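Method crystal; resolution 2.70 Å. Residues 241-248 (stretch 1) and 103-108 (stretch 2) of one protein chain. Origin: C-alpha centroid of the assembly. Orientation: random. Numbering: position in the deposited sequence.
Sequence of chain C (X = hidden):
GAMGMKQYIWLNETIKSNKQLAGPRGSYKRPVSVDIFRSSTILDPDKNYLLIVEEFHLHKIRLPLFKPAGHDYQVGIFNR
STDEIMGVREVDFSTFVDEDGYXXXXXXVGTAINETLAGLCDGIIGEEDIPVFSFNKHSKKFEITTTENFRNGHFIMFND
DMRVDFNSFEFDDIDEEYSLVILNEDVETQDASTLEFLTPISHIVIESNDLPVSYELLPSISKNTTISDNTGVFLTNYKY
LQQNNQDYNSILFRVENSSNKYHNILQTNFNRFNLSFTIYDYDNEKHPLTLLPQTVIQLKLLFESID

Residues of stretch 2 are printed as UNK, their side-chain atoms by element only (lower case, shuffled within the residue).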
# COMPACT_ATOMS: atom_id res chain seq x y z
N LEU C 241 15.71 5.71 3.40
CA LEU C 241 14.90 6.89 3.12
C LEU C 241 14.48 7.53 4.45
O LEU C 241 13.99 6.83 5.34
CB LEU C 241 13.66 6.50 2.32
CG LEU C 241 13.91 5.80 0.98
CD1 LEU C 241 12.62 5.18 0.46
CD2 LEU C 241 14.50 6.75 -0.05
N GLN C 242 14.67 8.84 4.58
CA GLN C 242 14.26 9.57 5.77
C GLN C 242 12.79 9.97 5.64
O GLN C 242 12.45 10.83 4.82
CB GLN C 242 15.15 10.79 5.99
CG GLN C 242 15.02 11.45 7.36
CD GLN C 242 15.45 10.54 8.51
OE1 GLN C 242 16.49 9.88 8.45
NE2 GLN C 242 14.65 10.52 9.58
N GLN C 243 11.94 9.33 6.45
CA GLN C 243 10.48 9.49 6.39
C GLN C 243 9.95 10.69 7.19
O GLN C 243 8.93 11.28 6.83
CB GLN C 243 9.80 8.22 6.92
CG GLN C 243 10.10 6.96 6.13
CD GLN C 243 9.32 6.84 4.82
OE1 GLN C 243 8.34 7.56 4.60
NE2 GLN C 243 9.76 5.93 3.95
N ASN C 244 10.64 11.02 8.27
CA ASN C 244 10.17 12.01 9.25
C ASN C 244 11.37 12.62 10.01
O ASN C 244 12.51 12.46 9.58
CB ASN C 244 9.19 11.32 10.21
CG ASN C 244 9.82 10.18 10.98
OD1 ASN C 244 10.98 9.84 10.77
ND2 ASN C 244 9.05 9.57 11.87
N ASN C 245 11.11 13.29 11.12
CA ASN C 245 12.16 13.94 11.90
C ASN C 245 12.66 13.08 13.08
O ASN C 245 12.89 13.58 14.18
CB ASN C 245 11.63 15.29 12.41
CG ASN C 245 12.72 16.14 13.03
OD1 ASN C 245 13.82 16.25 12.50
ND2 ASN C 245 12.41 16.74 14.17
N GLN C 246 12.84 11.78 12.83
CA GLN C 246 13.30 10.85 13.86
C GLN C 246 14.75 10.46 13.61
O GLN C 246 15.05 9.79 12.62
CB GLN C 246 12.44 9.59 13.88
CG GLN C 246 11.13 9.71 14.63
CD GLN C 246 10.51 8.35 14.91
OE1 GLN C 246 9.94 7.71 14.01
NE2 GLN C 246 10.63 7.88 16.15
N ASP C 247 15.64 10.90 14.51
CA ASP C 247 17.03 10.44 14.51
C ASP C 247 17.17 9.01 15.04
O ASP C 247 18.02 8.25 14.55
CB ASP C 247 17.99 11.41 15.24
CG ASP C 247 17.48 11.89 16.60
OD1 ASP C 247 16.25 12.01 16.80
OD2 ASP C 247 18.33 12.20 17.46
N TYR C 248 16.34 8.63 16.01
CA TYR C 248 16.35 7.27 16.55
C TYR C 248 15.39 6.37 15.76
O TYR C 248 14.21 6.68 15.64
CB TYR C 248 15.99 7.26 18.03
CG TYR C 248 17.02 7.94 18.90
CD1 TYR C 248 17.03 9.32 19.04
CD2 TYR C 248 17.99 7.19 19.59
CE1 TYR C 248 17.97 9.95 19.84
CE2 TYR C 248 18.93 7.82 20.39
CZ TYR C 248 18.92 9.21 20.51
OH TYR C 248 19.84 9.87 21.30
N UNK C 103 24.17 16.84 11.87
CA UNK C 103 23.09 17.32 12.74
C UNK C 103 21.99 16.25 12.79
O UNK C 103 21.93 15.39 11.91
c UNK C 103 21.51 21.69 12.02
c UNK C 103 22.53 18.64 12.24
c UNK C 103 23.51 19.80 12.33
s UNK C 103 23.07 21.19 11.27
N UNK C 104 21.14 16.32 13.80
CA UNK C 104 20.21 15.23 14.13
C UNK C 104 18.73 15.65 14.29
O UNK C 104 17.92 14.87 14.78
c UNK C 104 23.21 11.73 14.66
c UNK C 104 23.24 14.44 15.24
c UNK C 104 20.71 14.52 15.40
c UNK C 104 24.44 13.77 15.02
c UNK C 104 22.02 13.78 15.17
c UNK C 104 22.02 12.41 14.88
c UNK C 104 24.41 12.41 14.73
o UNK C 104 25.59 11.72 14.50
N UNK C 105 18.39 16.84 13.83
CA UNK C 105 17.04 17.40 14.02
C UNK C 105 16.79 18.48 12.97
O UNK C 105 17.55 19.43 12.85
c UNK C 105 15.49 18.28 15.84
o UNK C 105 14.69 18.78 15.01
c UNK C 105 16.92 17.98 15.43
o UNK C 105 15.15 18.03 17.01
N UNK C 106 15.70 18.34 12.21
CA UNK C 106 15.35 19.31 11.16
C UNK C 106 14.86 20.65 11.71
O UNK C 106 14.80 21.63 10.96
c UNK C 106 15.03 15.35 8.53
c UNK C 106 16.05 17.91 8.45
c UNK C 106 16.11 15.65 7.71
o UNK C 106 16.67 14.65 6.95
c UNK C 106 16.62 16.92 7.67
c UNK C 106 14.35 18.73 10.15
c UNK C 106 14.46 16.34 9.31
c UNK C 106 14.96 17.64 9.28
N UNK C 107 14.50 20.69 12.99
CA UNK C 107 14.20 21.96 13.68
C UNK C 107 15.47 22.82 13.70
O UNK C 107 15.41 24.00 13.36
c UNK C 107 13.46 23.09 15.83
c UNK C 107 13.68 21.75 15.13
c UNK C 107 12.37 20.97 15.13
N UNK C 108 16.59 22.21 14.09
CA UNK C 108 17.90 22.89 14.13
C UNK C 108 18.37 23.38 12.76
O UNK C 108 19.01 24.42 12.67
o UNK C 108 19.14 20.55 16.62
c UNK C 108 18.98 21.97 14.72
o UNK C 108 18.26 22.53 16.94
c UNK C 108 18.77 21.67 16.20

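Position 103 carries four side-chain atoms in an unbranched chain: two carbons, a sulfur and a final carbon. They lie out of reach of stretch 1 and take no part in the contact. A sulfur placed between carbons identifies Met103, a flexible, apolar chain that suits a buried site.

Position 104 has one carbon leading to a six-carbon ring that bears a single oxygen. The ring meets stretch 1 at its edge, near its plane, where CB of Asp247 lies. This is Tyr104, whose broad, flat ring can lay an edge beside that carbon. The CA-to-CB bond points sideways, and the closest approach involves the backbone: Asp247 CB is 3.5 Å from Tyr104 O. Between the side chains, Asp247 OD2 lies 3.9 Å from Tyr104 CB; OD2 is hydrogen-bonded elsewhere in the structure.

Position 105 shows two carbons, the second carrying two oxygens, one of which receives a hydrogen bond from the side-chain amide of Asn245. Both terminal atoms are oxygens, so this is Asp105. It stands at the N-cap, right before a helix, where backbone NH groups lack partners within the helix. Its OD1 accepts from the backbone N of position 107 at 2.8 Å, the capping bond, and the same OD1 accepts from Asn245 ND2 at 3.2 Å. A short carboxylate suits this place because one oxygen can receive both donors.

Position 106 again has a carbon followed by a six-carbon ring with one oxygen; that oxygen lies 3.6 Å from Gln242 CG. This is Tyr106. Its CA-to-CB bond points toward stretch 1, and the ring edge also meets Asn244 O, 4.0 Å from Tyr106 CE2. The long aromatic side chain thus reaches back along stretch 1, while its hydroxyl is hydrogen-bonded elsewhere in the structure.

Position 107 has three carbons, one carrying the other two, and one of them grazes Asn245 ND2 at 4.3 Å. This is Val107, whose compact branched side chain adds only a little packing.

Position 108 has two carbons, the second bearing two oxygens, all out of reach of stretch 1. This is Asp108; a carboxylate in the first turn favors the helix dipole and, partly exposed, can meet solvent.

The contact centers on Asn245, whose amide serves as both acceptor and donor. Its OD1 takes the hydrogen from Tyr106 N at 2.8 Å, nearly linearly, while its ND2 donates to Asp105 OD1, so one side chain holds the start of the helix at two adjacent residues. Gln242 NE2 braces the loop of stretch 1 by donating to Asn244 O (2.9 Å) and Gln246 O (3.2 Å), and the edge of the Tyr106 ring packs beside it.

Stretch 2 103-108: MYDYVD
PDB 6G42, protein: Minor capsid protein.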